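Local atomic coordinates of alginate lyase (PDB entry 6KCW), a protein that cleaves alginate as a calcium-containing polysaccharide lyase of family 36, probably by beta-elimination. Residues G69-L74 and H166-S171. Residues are numbered along the deposited sequence; the frame is centred on the assembly and turned at random.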
ATOM      1  N   GLY A  69      -5.734 -14.087  -8.627  1.00 44.73           N
ATOM      2  CA  GLY A  69      -6.355 -13.661  -9.865  1.00 40.64           C
ATOM      3  C   GLY A  69      -5.383 -12.853 -10.693  1.00 40.85           C
ATOM      4  O   GLY A  69      -4.276 -12.530 -10.257  1.00 42.05           O
ATOM      5  N   THR A  70      -5.833 -12.522 -11.908  1.00 43.98           N
ATOM      6  CA  THR A  70      -5.076 -11.723 -12.865  1.00 41.95           C
ATOM      7  C   THR A  70      -5.489 -10.259 -12.900  1.00 40.20           C
ATOM      8  O   THR A  70      -4.724  -9.440 -13.422  1.00 35.61           O
ATOM      9  CB  THR A  70      -5.227 -12.298 -14.279  1.00 40.29           C
ATOM     10  OG1 THR A  70      -6.617 -12.352 -14.629  1.00 41.36           O
ATOM     11  CG2 THR A  70      -4.648 -13.697 -14.339  1.00 39.92           C
ATOM     12  N   GLU A  71      -6.672  -9.917 -12.368  1.00 39.09           N
ATOM     13  CA  GLU A  71      -7.189  -8.550 -12.373  1.00 38.92           C
ATOM     14  C   GLU A  71      -7.807  -8.209 -11.032  1.00 42.78           C
ATOM     15  O   GLU A  71      -8.739  -8.883 -10.579  1.00 43.37           O
ATOM     16  CB  GLU A  71      -8.242  -8.339 -13.454  1.00 39.84           C
ATOM     17  CG  GLU A  71      -7.663  -7.918 -14.762  1.00 39.33           C
ATOM     18  CD  GLU A  71      -7.629  -9.061 -15.726  1.00 44.70           C
ATOM     19  OE1 GLU A  71      -7.296  -8.819 -16.906  1.00 52.40           O
ATOM     20  OE2 GLU A  71      -7.954 -10.198 -15.308  1.00 40.85           O
ATOM     21  N   TYR A  72      -7.321  -7.130 -10.429  1.00 43.11           N
ATOM     22  CA  TYR A  72      -7.719  -6.746  -9.087  1.00 40.11           C
ATOM     23  C   TYR A  72      -7.839  -5.233  -9.023  1.00 40.78           C
ATOM     24  O   TYR A  72      -7.237  -4.501  -9.816  1.00 36.87           O
ATOM     25  CB  TYR A  72      -6.720  -7.251  -8.023  1.00 37.37           C
ATOM     26  CG  TYR A  72      -7.262  -8.401  -7.197  1.00 38.96           C
ATOM     27  CD1 TYR A  72      -8.138  -8.161  -6.134  1.00 41.37           C
ATOM     28  CD2 TYR A  72      -6.935  -9.722  -7.499  1.00 34.14           C
ATOM     29  CE1 TYR A  72      -8.654  -9.206  -5.372  1.00 39.14           C
ATOM     30  CE2 TYR A  72      -7.445 -10.777  -6.755  1.00 37.37           C
ATOM     31  CZ  TYR A  72      -8.302 -10.511  -5.684  1.00 42.99           C
ATOM     32  OH  TYR A  72      -8.826 -11.541  -4.930  1.00 39.07           O
ATOM     33  N   GLU A  73      -8.641  -4.773  -8.067  1.00 40.57           N
ATOM     34  CA  GLU A  73      -8.731  -3.353  -7.794  1.00 38.10           C
ATOM     35  C   GLU A  73      -9.036  -3.181  -6.324  1.00 36.09           C
ATOM     36  O   GLU A  73      -9.497  -4.112  -5.660  1.00 40.92           O
ATOM     37  CB  GLU A  73      -9.818  -2.678  -8.636  1.00 39.80           C
ATOM     38  CG  GLU A  73     -11.184  -3.160  -8.248  1.00 39.98           C
ATOM     39  CD  GLU A  73     -12.256  -2.418  -8.941  1.00 42.14           C
ATOM     40  OE1 GLU A  73     -11.925  -1.495  -9.716  1.00 41.86           O
ATOM     41  OE2 GLU A  73     -13.435  -2.759  -8.714  1.00 49.58           O
ATOM     42  N   LEU A  74      -8.783  -1.979  -5.812  1.00 34.87           N
ATOM     43  CA  LEU A  74      -9.292  -1.640  -4.490  1.00 38.99           C
ATOM     44  C   LEU A  74      -9.478  -0.133  -4.406  1.00 37.89           C
ATOM     45  O   LEU A  74      -8.975   0.626  -5.241  1.00 39.85           O
ATOM     46  CB  LEU A  74      -8.382  -2.168  -3.358  1.00 39.09           C
ATOM     47  CG  LEU A  74      -6.876  -1.902  -3.299  1.00 34.35           C
ATOM     48  CD1 LEU A  74      -6.572  -0.495  -2.783  1.00 33.93           C
ATOM     49  CD2 LEU A  74      -6.215  -2.935  -2.409  1.00 40.02           C
ATOM     50  N   HIS A 166      -7.774   4.948  -5.614  1.00 34.36           N
ATOM     51  CA  HIS A 166      -8.138   3.779  -6.408  1.00 34.55           C
ATOM     52  C   HIS A 166      -6.868   3.134  -6.970  1.00 38.96           C
ATOM     53  O   HIS A 166      -6.003   3.825  -7.528  1.00 36.16           O
ATOM     54  CB  HIS A 166      -9.088   4.166  -7.549  1.00 37.53           C
ATOM     55  CG  HIS A 166      -9.419   3.032  -8.466  1.00 33.20           C
ATOM     56  ND1 HIS A 166     -10.306   2.034  -8.123  1.00 36.87           N
ATOM     57  CD2 HIS A 166      -8.961   2.720  -9.700  1.00 32.96           C
ATOM     58  CE1 HIS A 166     -10.386   1.160  -9.111  1.00 35.95           C
ATOM     59  NE2 HIS A 166      -9.572   1.547 -10.075  1.00 36.26           N
ATOM     60  N   VAL A 167      -6.749   1.815  -6.813  1.00 35.79           N
ATOM     61  CA  VAL A 167      -5.629   1.050  -7.348  1.00 36.92           C
ATOM     62  C   VAL A 167      -6.186  -0.049  -8.243  1.00 37.72           C
ATOM     63  O   VAL A 167      -7.180  -0.693  -7.896  1.00 38.53           O
ATOM     64  CB  VAL A 167      -4.759   0.452  -6.222  1.00 36.15           C
ATOM     65  CG1 VAL A 167      -3.930  -0.697  -6.734  1.00 35.21           C
ATOM     66  CG2 VAL A 167      -3.882   1.523  -5.595  1.00 35.45           C
ATOM     67  N   TYR A 168      -5.560  -0.241  -9.402  1.00 37.75           N
ATOM     68  CA  TYR A 168      -5.923  -1.285 -10.352  1.00 38.28           C
ATOM     69  C   TYR A 168      -4.650  -1.968 -10.818  1.00 39.06           C
ATOM     70  O   TYR A 168      -3.675  -1.290 -11.166  1.00 39.65           O
ATOM     71  CB  TYR A 168      -6.671  -0.715 -11.565  1.00 37.29           C
ATOM     72  CG  TYR A 168      -6.890  -1.717 -12.683  1.00 35.89           C
ATOM     73  CD1 TYR A 168      -7.553  -2.910 -12.442  1.00 39.02           C
ATOM     74  CD2 TYR A 168      -6.462  -1.457 -13.982  1.00 38.99           C
ATOM     75  CE1 TYR A 168      -7.775  -3.827 -13.451  1.00 40.44           C
ATOM     76  CE2 TYR A 168      -6.676  -2.377 -15.007  1.00 40.81           C
ATOM     77  CZ  TYR A 168      -7.340  -3.560 -14.728  1.00 39.82           C
ATOM     78  OH  TYR A 168      -7.561  -4.495 -15.716  1.00 43.44           O
ATOM     79  N   ILE A 169      -4.663  -3.299 -10.844  1.00 42.41           N
ATOM     80  CA  ILE A 169      -3.489  -4.093 -11.200  1.00 38.77           C
ATOM     81  C   ILE A 169      -3.926  -5.233 -12.110  1.00 39.97           C
ATOM     82  O   ILE A 169      -5.005  -5.810 -11.938  1.00 42.46           O
ATOM     83  CB  ILE A 169      -2.762  -4.622  -9.944  1.00 35.22           C
ATOM     84  CG1 ILE A 169      -1.440  -5.287 -10.317  1.00 37.10           C
ATOM     85  CG2 ILE A 169      -3.625  -5.618  -9.198  1.00 37.73           C
ATOM     86  CD1 ILE A 169      -0.706  -5.766  -9.149  1.00 36.03           C
ATOM     87  N   LYS A 170      -3.093  -5.539 -13.098  1.00 44.23           N
ATOM     88  CA  LYS A 170      -3.351  -6.625 -14.033  1.00 41.39           C
ATOM     89  C   LYS A 170      -2.052  -7.380 -14.262  1.00 39.95           C
ATOM     90  O   LYS A 170      -1.024  -6.765 -14.565  1.00 40.52           O
ATOM     91  CB  LYS A 170      -3.906  -6.081 -15.347  1.00 38.35           C
ATOM     92  CG  LYS A 170      -4.197  -7.105 -16.423  1.00 39.47           C
ATOM     93  CD  LYS A 170      -4.332  -6.364 -17.745  1.00 34.68           C
ATOM     94  CE  LYS A 170      -5.367  -6.998 -18.654  1.00 42.42           C
ATOM     95  NZ  LYS A 170      -4.769  -7.992 -19.576  1.00 47.68           N
ATOM     96  N   SER A 171      -2.096  -8.702 -14.099  1.00 38.67           N
ATOM     97  CA  SER A 171      -0.947  -9.543 -14.406  1.00 36.89           C
ATOM     98  C   SER A 171      -0.522  -9.396 -15.865  1.00 39.17           C
ATOM     99  O   SER A 171      -1.341  -9.144 -16.757  1.00 36.62           O
ATOM    100  CB  SER A 171      -1.277 -11.006 -14.129  1.00 35.01           C
ATOM    101  OG  SER A 171      -1.865 -11.141 -12.861  1.00 41.03           O
TER
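Tyr-72 and Ile-169 exchange two backbone hydrogen bonds, with Tyr-72 N 3.1 Å from Ile-169 O. Leu-74 and Val-167 form the next such antiparallel pair, and Ser-171 N closes the ladder on Thr-70 O at 2.8 Å. The non-hydrogen-bonded pairs between add CA-H...O contacts, Glu-73 CA lying 3.1 Å from Val-167 O.

Glu-71 and Glu-73 share a face. The Glu-71 chain, bent at chi2 (103°), runs alongside Lys-170; OE1 makes a long salt bridge to NZ (3.8 Å), while OE2 accepts a hydrogen bond from Thr-70 OG1 above the carboxylate plane (2.6 Å) and forms a salt bridge with Arg-241. An alanine at Glu-71 would probably leave Lys-170 and Arg-241 without this shared countercharge. Glu-73 OE1 touches a ring carbon, His-166 CE1, at the edge (3.1 Å), the carboxylate nearly perpendicular to the ring; OE2 has a long, weak ion pair with Arg-238. His-166 ND1 is hydrogen-bonded to Asp-75 OD1, and Ser-171 OG to Arg-204 O.

Strand 71-80 lies between strands 162-170 and 228-241 in one sheet of a concanavalin-like beta-sandwich, a classic bulge at Thr-70 and Glu-71 facing Arg-241, while Leu-74, Val-167 and Ile-169 pack against Phe-96 of strand 94-99 in the other sheet.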